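Local structure of diaminopimelate decarboxylase (Methanocaldococcus jannaschii, 1TWI) at the interface of chains A and B. The protein catalyses the pyridoxal 5'-phosphate-dependent decarboxylation of meso-diaminopimelate to L-lysine, the last step of the diaminopimelate route to lysine, and works as a homodimer. Sequence-based numbering; all coordinates share one arbitrary frame. Chains: chain A/B, Diaminopimelate decarboxylase.

Contact 1: the interface of chains A and B. Residues chain A 74, 96-97, 100; chain B 420, 424.
B:Tyr420 meets A:Tyr96 with its CB methylene rather than its phenol: CB sits over the centre of the A:Tyr96 ring, 3.6 Å above the plane, in a CH-pi contact. The two side chains cross obliquely, and CD2 of B:Tyr420 comes down beside CD1 of A:Tyr96 at 3.7 Å. On the opposite face of that ring lies CG of A:Leu100 from its own helix, offset toward the rim, so the ring is held between the partner's tyrosine and a leucine one turn further on. Having CG anti to the backbone N (chi1 -173°) swings the A:Tyr96 ring out toward chain B.

The other half of the patch belongs to B:Ile424, which buries 80 Å² against chain A. Its chi1 of 52° places CG1 between the backbone N and the carbonyl carbon, and the two branches then part. CG2 of B:Ile424 packs on CG1 of A:Ile97 at 3.7 Å, the side chains sliding past each other in opposite directions. CD1 of B:Ile424 runs the other way to CD1 of A:Leu100, 3.9 Å off and at about a right angle, with CD2 of A:Leu74 somewhat further at 4.3 Å.

In the fold, A:Tyr96, A:Ile97 and A:Leu100 share one side of helix 92-100 in the pyridoxal-binding barrel, A:Leu74 starts helix 74-82, and the partner supplies the short helix 420-423 and the residue just after it.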
ATOM      1  N   LEU A  74      14.319 -12.960   1.762  1.00 10.18           N
ATOM      2  CA  LEU A  74      15.187 -13.962   2.386  1.00 11.47           C
ATOM      3  C   LEU A  74      16.651 -13.882   2.000  1.00 11.13           C
ATOM      4  O   LEU A  74      17.532 -14.165   2.818  1.00 10.44           O
ATOM      5  CB  LEU A  74      14.649 -15.411   2.131  1.00 11.82           C
ATOM      6  CG  LEU A  74      15.244 -16.565   2.981  1.00 13.94           C
ATOM      7  CD1 LEU A  74      15.028 -16.262   4.480  1.00 14.63           C
ATOM      8  CD2 LEU A  74      14.512 -17.926   2.610  1.00 13.11           C
ATOM      9  N   TYR A  96      10.093 -15.433  12.187  1.00  8.97           N
ATOM     10  CA  TYR A  96      10.254 -16.688  11.432  1.00  9.79           C
ATOM     11  C   TYR A  96      11.371 -16.484  10.391  1.00 10.16           C
ATOM     12  O   TYR A  96      12.287 -17.297  10.246  1.00 11.13           O
ATOM     13  CB  TYR A  96       8.905 -16.977  10.733  1.00 11.83           C
ATOM     14  CG  TYR A  96       8.790 -18.293  10.038  1.00 10.18           C
ATOM     15  CD1 TYR A  96       8.413 -19.422  10.764  1.00 11.27           C
ATOM     16  CD2 TYR A  96       8.994 -18.406   8.663  1.00 11.09           C
ATOM     17  CE1 TYR A  96       8.242 -20.649  10.137  1.00 13.15           C
ATOM     18  CE2 TYR A  96       8.810 -19.656   8.000  1.00 11.52           C
ATOM     19  CZ  TYR A  96       8.433 -20.761   8.778  1.00 11.69           C
ATOM     20  OH  TYR A  96       8.237 -22.010   8.223  1.00 13.34           O
ATOM     21  N   ILE A  97      11.278 -15.412   9.611  1.00 10.72           N
ATOM     22  CA  ILE A  97      12.321 -15.152   8.620  1.00 11.15           C
ATOM     23  C   ILE A  97      13.719 -14.951   9.290  1.00 11.56           C
ATOM     24  O   ILE A  97      14.737 -15.449   8.758  1.00 12.15           O
ATOM     25  CB  ILE A  97      11.940 -13.902   7.746  1.00  9.09           C
ATOM     26  CG1 ILE A  97      10.759 -14.236   6.832  1.00  7.34           C
ATOM     27  CG2 ILE A  97      13.089 -13.465   6.898  1.00  7.87           C
ATOM     28  CD1 ILE A  97      10.087 -12.939   6.302  1.00  7.84           C
ATOM     29  N   LEU A 100      14.948 -18.378  10.170  1.00 12.89           N
ATOM     30  CA  LEU A 100      15.340 -19.121   8.977  1.00 14.82           C
ATOM     31  C   LEU A 100      16.579 -18.456   8.318  1.00 15.30           C
ATOM     32  O   LEU A 100      17.253 -19.059   7.494  1.00 16.23           O
ATOM     33  CB  LEU A 100      14.206 -19.198   7.944  1.00 13.91           C
ATOM     34  CG  LEU A 100      13.080 -20.174   8.393  1.00 19.37           C
ATOM     35  CD1 LEU A 100      12.088 -20.386   7.200  1.00 17.32           C
ATOM     36  CD2 LEU A 100      13.696 -21.534   8.855  1.00 19.06           C
TER
ATOM     37  N   TYR B 420       3.214 -18.388   7.004  1.00 11.78           N
ATOM     38  CA  TYR B 420       4.577 -17.862   7.003  1.00 14.22           C
ATOM     39  C   TYR B 420       5.339 -18.361   5.801  1.00 13.59           C
ATOM     40  O   TYR B 420       6.206 -17.653   5.289  1.00 12.74           O
ATOM     41  CB  TYR B 420       5.325 -18.297   8.250  1.00 16.77           C
ATOM     42  CG  TYR B 420       4.813 -17.672   9.520  1.00 20.26           C
ATOM     43  CD1 TYR B 420       4.266 -16.394   9.530  1.00 20.12           C
ATOM     44  CD2 TYR B 420       4.842 -18.374  10.711  1.00 24.68           C
ATOM     45  CE1 TYR B 420       3.746 -15.841  10.719  1.00 23.28           C
ATOM     46  CE2 TYR B 420       4.328 -17.823  11.895  1.00 25.31           C
ATOM     47  CZ  TYR B 420       3.788 -16.571  11.872  1.00 24.29           C
ATOM     48  OH  TYR B 420       3.254 -16.081  13.025  1.00 23.93           O
ATOM     49  N   ILE B 424       7.555 -16.067   2.136  1.00 10.73           N
ATOM     50  CA  ILE B 424       8.836 -16.217   1.440  1.00 11.36           C
ATOM     51  C   ILE B 424       8.797 -17.127   0.219  1.00 12.81           C
ATOM     52  O   ILE B 424       9.858 -17.480  -0.342  1.00 11.45           O
ATOM     53  CB  ILE B 424       9.927 -16.790   2.432  1.00 12.38           C
ATOM     54  CG1 ILE B 424       9.403 -18.074   3.110  1.00 12.67           C
ATOM     55  CG2 ILE B 424      10.286 -15.743   3.471  1.00 11.66           C
ATOM     56  CD1 ILE B 424      10.530 -18.828   3.956  1.00 12.84           C
TER

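Contact 2: the interface of chains A and B. Residues chain A 355-357, 359, 362; chain B 113, 179.
B:Lys179 crosses the dimer boundary to plug its terminal amino group, NZ, into a loop of chain A. From CB the chain leaves with chi1 at 63° and then runs extended, so CB and CG form a straight stem behind the working end. CD of B:Lys179 passes A:Asp362 O at 3.9 Å. CE of B:Lys179 lies 3.3 Å from A:Leu357 O and also touches A:Glu359 O.

NZ is gripped from several sides. It donates to A:Gly355 O at 2.7 Å, standing 55° above that carbonyl plane and not on a lone pair. A:Leu357 O takes NZ in its carbonyl plane at 2.8 Å, and A:Asp362 O accepts more loosely. A:Asp362 OD2 forms a salt bridge with NZ of B:Lys179 at 2.9 Å; the backbone N-H of A:Leu357 meets this oxygen on its anti side, well out of the carboxylate plane. A:Gly355 O also accepts from B:Asn113 ND2, a nearly straight bond (2.9 Å, 170° at H); ND2 and NZ approach it from opposite faces. A water links A:Gly356 O to B:Asn113 N and OD1.

The gathered carbonyls and carboxylate would favour a charged lysine. Chain B thus appears to fix the loop that brings A:Cys358, the likely proton donor, and substrate-binding A:Glu359 to an active site shared between the subunits.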
ATOM      1  N   GLY A 355       3.449   5.519 -13.631  1.00 14.05           N
ATOM      2  CA  GLY A 355       3.246   4.100 -13.848  1.00 16.11           C
ATOM      3  C   GLY A 355       1.893   3.991 -14.560  1.00 16.59           C
ATOM      4  O   GLY A 355       1.286   5.010 -14.898  1.00 16.19           O
ATOM      5  N   GLY A 356       1.409   2.773 -14.793  1.00 16.13           N
ATOM      6  CA  GLY A 356       0.137   2.630 -15.487  1.00 17.77           C
ATOM      7  C   GLY A 356      -1.125   2.354 -14.649  1.00 17.45           C
ATOM      8  O   GLY A 356      -2.159   1.939 -15.207  1.00 17.95           O
ATOM      9  N   LEU A 357      -1.076   2.590 -13.341  1.00 16.75           N
ATOM     10  CA  LEU A 357      -2.258   2.301 -12.534  1.00 19.14           C
ATOM     11  C   LEU A 357      -3.247   3.461 -12.615  1.00 21.93           C
ATOM     12  O   LEU A 357      -2.846   4.618 -12.883  1.00 20.05           O
ATOM     13  CB  LEU A 357      -1.869   2.016 -11.058  1.00 15.80           C
ATOM     14  CG  LEU A 357      -1.205   0.625 -10.832  1.00 16.13           C
ATOM     15  CD1 LEU A 357       0.318   0.675 -11.207  1.00 12.70           C
ATOM     16  CD2 LEU A 357      -1.331   0.246  -9.305  1.00 13.01           C
ATOM     17  N   GLU A 359      -4.669   5.168 -10.451  1.00 28.95           N
ATOM     18  CA  GLU A 359      -4.517   6.123  -9.367  1.00 28.91           C
ATOM     19  C   GLU A 359      -3.792   7.390  -9.833  1.00 26.19           C
ATOM     20  O   GLU A 359      -2.712   7.322 -10.420  1.00 24.10           O
ATOM     21  CB  GLU A 359      -3.721   5.429  -8.232  1.00 30.53           C
ATOM     22  CG  GLU A 359      -4.218   5.562  -6.816  1.00 33.79           C
ATOM     23  CD  GLU A 359      -5.692   5.618  -6.747  1.00 34.10           C
ATOM     24  OE1 GLU A 359      -6.201   6.743  -6.742  1.00 37.77           O
ATOM     25  OE2 GLU A 359      -6.352   4.563  -6.725  1.00 35.38           O
ATOM     26  N   ASP A 362      -0.335   7.692  -8.847  1.00 18.29           N
ATOM     27  CA  ASP A 362       0.671   6.756  -9.364  1.00 16.36           C
ATOM     28  C   ASP A 362       1.595   7.525 -10.355  1.00 16.28           C
ATOM     29  O   ASP A 362       1.549   7.350 -11.576  1.00 17.48           O
ATOM     30  CB  ASP A 362       0.007   5.524 -10.051  1.00 15.37           C
ATOM     31  CG  ASP A 362       1.034   4.652 -10.796  1.00 13.78           C
ATOM     32  OD1 ASP A 362       2.121   4.378 -10.237  1.00 15.81           O
ATOM     33  OD2 ASP A 362       0.770   4.254 -11.936  1.00 13.68           O
TER
ATOM     34  N   ASN B 113      -3.357   4.205 -18.719  1.00 15.54           N
ATOM     35  CA  ASN B 113      -2.465   5.129 -19.430  1.00 15.84           C
ATOM     36  C   ASN B 113      -1.125   4.486 -19.824  1.00 15.95           C
ATOM     37  O   ASN B 113      -0.263   5.155 -20.411  1.00 16.21           O
ATOM     38  CB  ASN B 113      -2.156   6.328 -18.538  1.00 17.78           C
ATOM     39  CG  ASN B 113      -1.425   5.908 -17.269  1.00 16.10           C
ATOM     40  OD1 ASN B 113      -2.031   5.332 -16.374  1.00 18.06           O
ATOM     41  ND2 ASN B 113      -0.113   6.158 -17.206  1.00 16.48           N
ATOM     42  N   LYS B 179      -2.268  12.576 -15.391  1.00 18.91           N
ATOM     43  CA  LYS B 179      -1.670  11.851 -16.498  1.00 18.09           C
ATOM     44  C   LYS B 179      -2.621  11.216 -17.536  1.00 17.94           C
ATOM     45  O   LYS B 179      -2.183  10.738 -18.587  1.00 18.91           O
ATOM     46  CB  LYS B 179      -0.766  10.761 -15.890  1.00 18.69           C
ATOM     47  CG  LYS B 179      -1.546   9.690 -15.024  1.00 16.62           C
ATOM     48  CD  LYS B 179      -0.620   8.547 -14.561  1.00 17.99           C
ATOM     49  CE  LYS B 179      -1.416   7.498 -13.719  1.00 16.51           C
ATOM     50  NZ  LYS B 179      -0.625   6.242 -13.442  1.00 15.85           N
TER
HETATM   51  O   HOH W   1      -4.184   3.808 -15.704  1.00 22.09           O

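Contact 3: the interface of chains A and B. Residues chain A 428-430, 433; chain B 75, 79, 405, 414.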
ATOM      1  N   ILE A 428     -10.983 -18.729  -3.972  1.00 11.46           N
ATOM      2  CA  ILE A 428     -11.751 -19.980  -4.133  1.00 11.53           C
ATOM      3  C   ILE A 428     -13.203 -19.656  -4.476  1.00 11.22           C
ATOM      4  O   ILE A 428     -13.885 -18.989  -3.711  1.00 11.54           O
ATOM      5  CB  ILE A 428     -11.772 -20.789  -2.828  1.00 15.25           C
ATOM      6  CG1 ILE A 428     -10.330 -21.209  -2.460  1.00 18.97           C
ATOM      7  CG2 ILE A 428     -12.679 -22.023  -2.987  1.00 13.11           C
ATOM      8  CD1 ILE A 428      -9.706 -20.241  -1.513  1.00 23.43           C
ATOM      9  N   VAL A 429     -13.664 -20.143  -5.614  1.00 10.66           N
ATOM     10  CA  VAL A 429     -15.046 -19.918  -6.064  1.00 11.21           C
ATOM     11  C   VAL A 429     -15.977 -20.960  -5.443  1.00 10.90           C
ATOM     12  O   VAL A 429     -15.731 -22.162  -5.574  1.00 12.46           O
ATOM     13  CB  VAL A 429     -15.130 -20.038  -7.583  1.00  9.10           C
ATOM     14  CG1 VAL A 429     -16.624 -19.812  -8.044  1.00 10.52           C
ATOM     15  CG2 VAL A 429     -14.146 -19.022  -8.244  1.00  9.22           C
ATOM     16  N   PRO A 430     -17.053 -20.519  -4.776  1.00 12.08           N
ATOM     17  CA  PRO A 430     -18.029 -21.432  -4.129  1.00 12.96           C
ATOM     18  C   PRO A 430     -18.784 -22.145  -5.212  1.00 11.91           C
ATOM     19  O   PRO A 430     -18.904 -21.633  -6.316  1.00 12.84           O
ATOM     20  CB  PRO A 430     -18.965 -20.499  -3.336  1.00 13.21           C
ATOM     21  CG  PRO A 430     -18.292 -19.146  -3.397  1.00 14.75           C
ATOM     22  CD  PRO A 430     -17.474 -19.103  -4.640  1.00 11.70           C
ATOM     23  N   LEU A 433     -21.278 -20.457  -7.570  1.00 14.83           N
ATOM     24  CA  LEU A 433     -20.714 -19.413  -8.426  1.00 15.09           C
ATOM     25  C   LEU A 433     -19.817 -20.021  -9.534  1.00 15.15           C
ATOM     26  O   LEU A 433     -19.222 -19.292 -10.315  1.00 15.14           O
ATOM     27  CB  LEU A 433     -19.882 -18.389  -7.588  1.00 14.16           C
ATOM     28  CG  LEU A 433     -20.680 -17.577  -6.544  1.00 16.63           C
ATOM     29  CD1 LEU A 433     -19.810 -16.493  -5.886  1.00 10.81           C
ATOM     30  CD2 LEU A 433     -21.900 -16.894  -7.228  1.00 13.66           C
TER
ATOM     31  N   ALA B  75     -14.278 -14.972  -6.665  1.00 11.31           N
ATOM     32  CA  ALA B  75     -15.658 -15.306  -6.322  1.00 10.09           C
ATOM     33  C   ALA B  75     -16.515 -14.053  -6.532  1.00 10.61           C
ATOM     34  O   ALA B  75     -17.634 -14.128  -7.046  1.00  9.95           O
ATOM     35  CB  ALA B  75     -15.781 -15.766  -4.816  1.00  8.37           C
ATOM     36  N   LEU B  79     -19.440 -13.652  -9.218  1.00 12.18           N
ATOM     37  CA  LEU B  79     -20.792 -13.274  -8.745  1.00 12.20           C
ATOM     38  C   LEU B  79     -21.290 -12.133  -9.639  1.00 12.36           C
ATOM     39  O   LEU B  79     -22.392 -12.201 -10.194  1.00 12.62           O
ATOM     40  CB  LEU B  79     -20.777 -12.834  -7.262  1.00 10.64           C
ATOM     41  CG  LEU B  79     -22.027 -12.058  -6.746  1.00 12.43           C
ATOM     42  CD1 LEU B  79     -23.351 -12.914  -6.832  1.00 10.26           C
ATOM     43  CD2 LEU B  79     -21.720 -11.643  -5.235  1.00 10.31           C
ATOM     44  N   LEU B 405     -17.650 -15.155   2.158  1.00 11.50           N
ATOM     45  CA  LEU B 405     -18.782 -14.564   1.427  1.00 11.34           C
ATOM     46  C   LEU B 405     -20.011 -15.115   2.191  1.00 12.88           C
ATOM     47  O   LEU B 405     -20.101 -16.349   2.356  1.00 12.92           O
ATOM     48  CB  LEU B 405     -18.787 -15.107  -0.015  1.00 10.44           C
ATOM     49  CG  LEU B 405     -20.009 -14.644  -0.835  1.00 10.54           C
ATOM     50  CD1 LEU B 405     -19.827 -13.192  -1.336  1.00  9.87           C
ATOM     51  CD2 LEU B 405     -20.163 -15.582  -2.018  1.00 12.18           C
ATOM     52  N   ILE B 414     -13.803 -17.531   0.463  1.00 10.83           N
ATOM     53  CA  ILE B 414     -13.438 -17.169  -0.910  1.00  9.58           C
ATOM     54  C   ILE B 414     -11.984 -16.650  -1.085  1.00  9.89           C
ATOM     55  O   ILE B 414     -11.568 -16.404  -2.205  1.00 10.22           O
ATOM     56  CB  ILE B 414     -14.418 -16.139  -1.523  1.00  9.12           C
ATOM     57  CG1 ILE B 414     -14.479 -14.886  -0.637  1.00  8.83           C
ATOM     58  CG2 ILE B 414     -15.876 -16.760  -1.561  1.00 10.37           C
ATOM     59  CD1 ILE B 414     -15.256 -13.741  -1.304  1.00  8.69           C
TER
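A:Leu433, the next-to-last residue of its chain, packs its CD1 methyl among B:Ala75, B:Leu79 and B:Leu405. The chain is extended at chi2 (-174°), which carries CD1 of A:Leu433 inward until it meets CD2 of B:Leu405 tip to tip at 4.0 Å. CB of B:Leu79 is equally near on another side, and the second methyl, CD2, settles against the backbone CA of the same residue. The CD1 methyl of A:Leu433 also packs on a helix carbonyl, 3.4 Å from B:Ala75 O. Helix 74-83 thus receives the leucine along its flank, while B:Leu405 comes from strand 402-407.

Next to this centre, A:Pro430 comes on with the CG-CD edge of its ring. Its CD rests on the B:Ala75 methyl at 3.7 Å, and its CG touches the CG2 branch of B:Ile414 at 3.9 Å. A chi1 of 57° at B:Ile414 sends CG1 off elsewhere and leaves CG2 turned to the tail.

Further out, A:Ile428 brings in the polar rim. The carbonyl of A:Ile428 leans over B:Ile414, with its O 3.6 Å from CB. At the edge A:Ile428 N donates to B:Ile414 O over 3.0 Å, a bond fairly straight at the hydrogen (165°).

Contact 4: the interface of chains A and B. Residues chain A 92-93, 122; chain B 420.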
ATOM      1  N   GLY A  92       5.404 -12.195  14.064  1.00 10.18           N
ATOM      2  CA  GLY A  92       5.828 -13.587  14.002  1.00 11.24           C
ATOM      3  C   GLY A  92       6.444 -13.910  12.619  1.00 11.15           C
ATOM      4  O   GLY A  92       7.346 -14.722  12.545  1.00 12.29           O
ATOM      5  N   GLY A  93       5.950 -13.291  11.544  1.00 10.68           N
ATOM      6  CA  GLY A  93       6.473 -13.543  10.212  1.00 10.18           C
ATOM      7  C   GLY A  93       7.938 -13.090  10.110  1.00 10.06           C
ATOM      8  O   GLY A  93       8.776 -13.821   9.556  1.00  9.39           O
ATOM      9  N   MET A 122       6.145 -17.911  20.278  1.00 11.91           N
ATOM     10  CA  MET A 122       7.222 -18.081  19.320  1.00 12.49           C
ATOM     11  C   MET A 122       8.518 -17.450  19.769  1.00 12.70           C
ATOM     12  O   MET A 122       9.584 -18.069  19.627  1.00 12.79           O
ATOM     13  CB  MET A 122       6.813 -17.512  17.948  1.00 15.92           C
ATOM     14  CG  MET A 122       7.845 -17.704  16.836  1.00 18.45           C
ATOM     15  SD  MET A 122       7.241 -17.062  15.157  1.00 25.74           S
ATOM     16  CE  MET A 122       5.628 -17.286  15.439  1.00 16.24           C
TER
ATOM     17  N   TYR B 420       3.214 -18.388   7.004  1.00 11.78           N
ATOM     18  CA  TYR B 420       4.577 -17.862   7.003  1.00 14.22           C
ATOM     19  C   TYR B 420       5.339 -18.361   5.801  1.00 13.59           C
ATOM     20  O   TYR B 420       6.206 -17.653   5.289  1.00 12.74           O
ATOM     21  CB  TYR B 420       5.325 -18.297   8.250  1.00 16.77           C
ATOM     22  CG  TYR B 420       4.813 -17.672   9.520  1.00 20.26           C
ATOM     23  CD1 TYR B 420       4.266 -16.394   9.530  1.00 20.12           C
ATOM     24  CD2 TYR B 420       4.842 -18.374  10.711  1.00 24.68           C
ATOM     25  CE1 TYR B 420       3.746 -15.841  10.719  1.00 23.28           C
ATOM     26  CE2 TYR B 420       4.328 -17.823  11.895  1.00 25.31           C
ATOM     27  CZ  TYR B 420       3.788 -16.571  11.872  1.00 24.29           C
ATOM     28  OH  TYR B 420       3.254 -16.081  13.025  1.00 23.93           O
TER
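B:Tyr420 lays the CD1-CE1 side of its ring against A:Gly93, in the barrel domain typical of this class-II Orn/Lys/Arg decarboxylase family. CE1 is 3.6 Å from the glycine CA, and CD1 stays nearly as close, so the aromatic ring packs directly on backbone, at the first turn of helix 92-100. A chi1 of -69°, with CG anti to its own carbonyl carbon, points the ring of B:Tyr420 along this turn.

At the CE2 and OH rim, on the same side of the ring plane as the glycines, A:Met122 from helix 117-125 adds a methyl group. Its chain is straight through the first two torsions and then bends at chi3 (-28°), which turns CE back toward the phenol. CE reaches CE2 of B:Tyr420 at 3.8 Å and the phenol OH at 3.6 Å, the two side chains sliding past each other in opposite directions.

Toward the rim the partners become more polar. A:Gly93 N lies above the ring plane by CE1, at 3.5 Å. The phenol OH of B:Tyr420 continues past it to the start of the helix, where the bare CA of A:Gly92 is turned to it and lets it sit at 3.7 Å. The carbonyl oxygen of A:Gly92 stands over the same face, offset toward the rim, 4.0 Å above the plane of B:Tyr420.

Contacts 1 and 4 are neighbours, with C-alpha centres about 8 Å apart; they share B:Tyr420 and, on chain A, helix 92-100, so they make one continuous patch. Contact 2 lies about 32 Å from contact 1, and contact 3 about 30 Å from both. Contact 2 lies next to the active site, its centre about 5 Å from A:Cys358, against 23 Å or more for the others, which look structural. Helix 74-82 of chain A in contact 1 and its chain B counterpart in contact 3 show the same element meeting different parts of the partner's C-terminal segment. Two-fold symmetry repeats each contact across the homodimer.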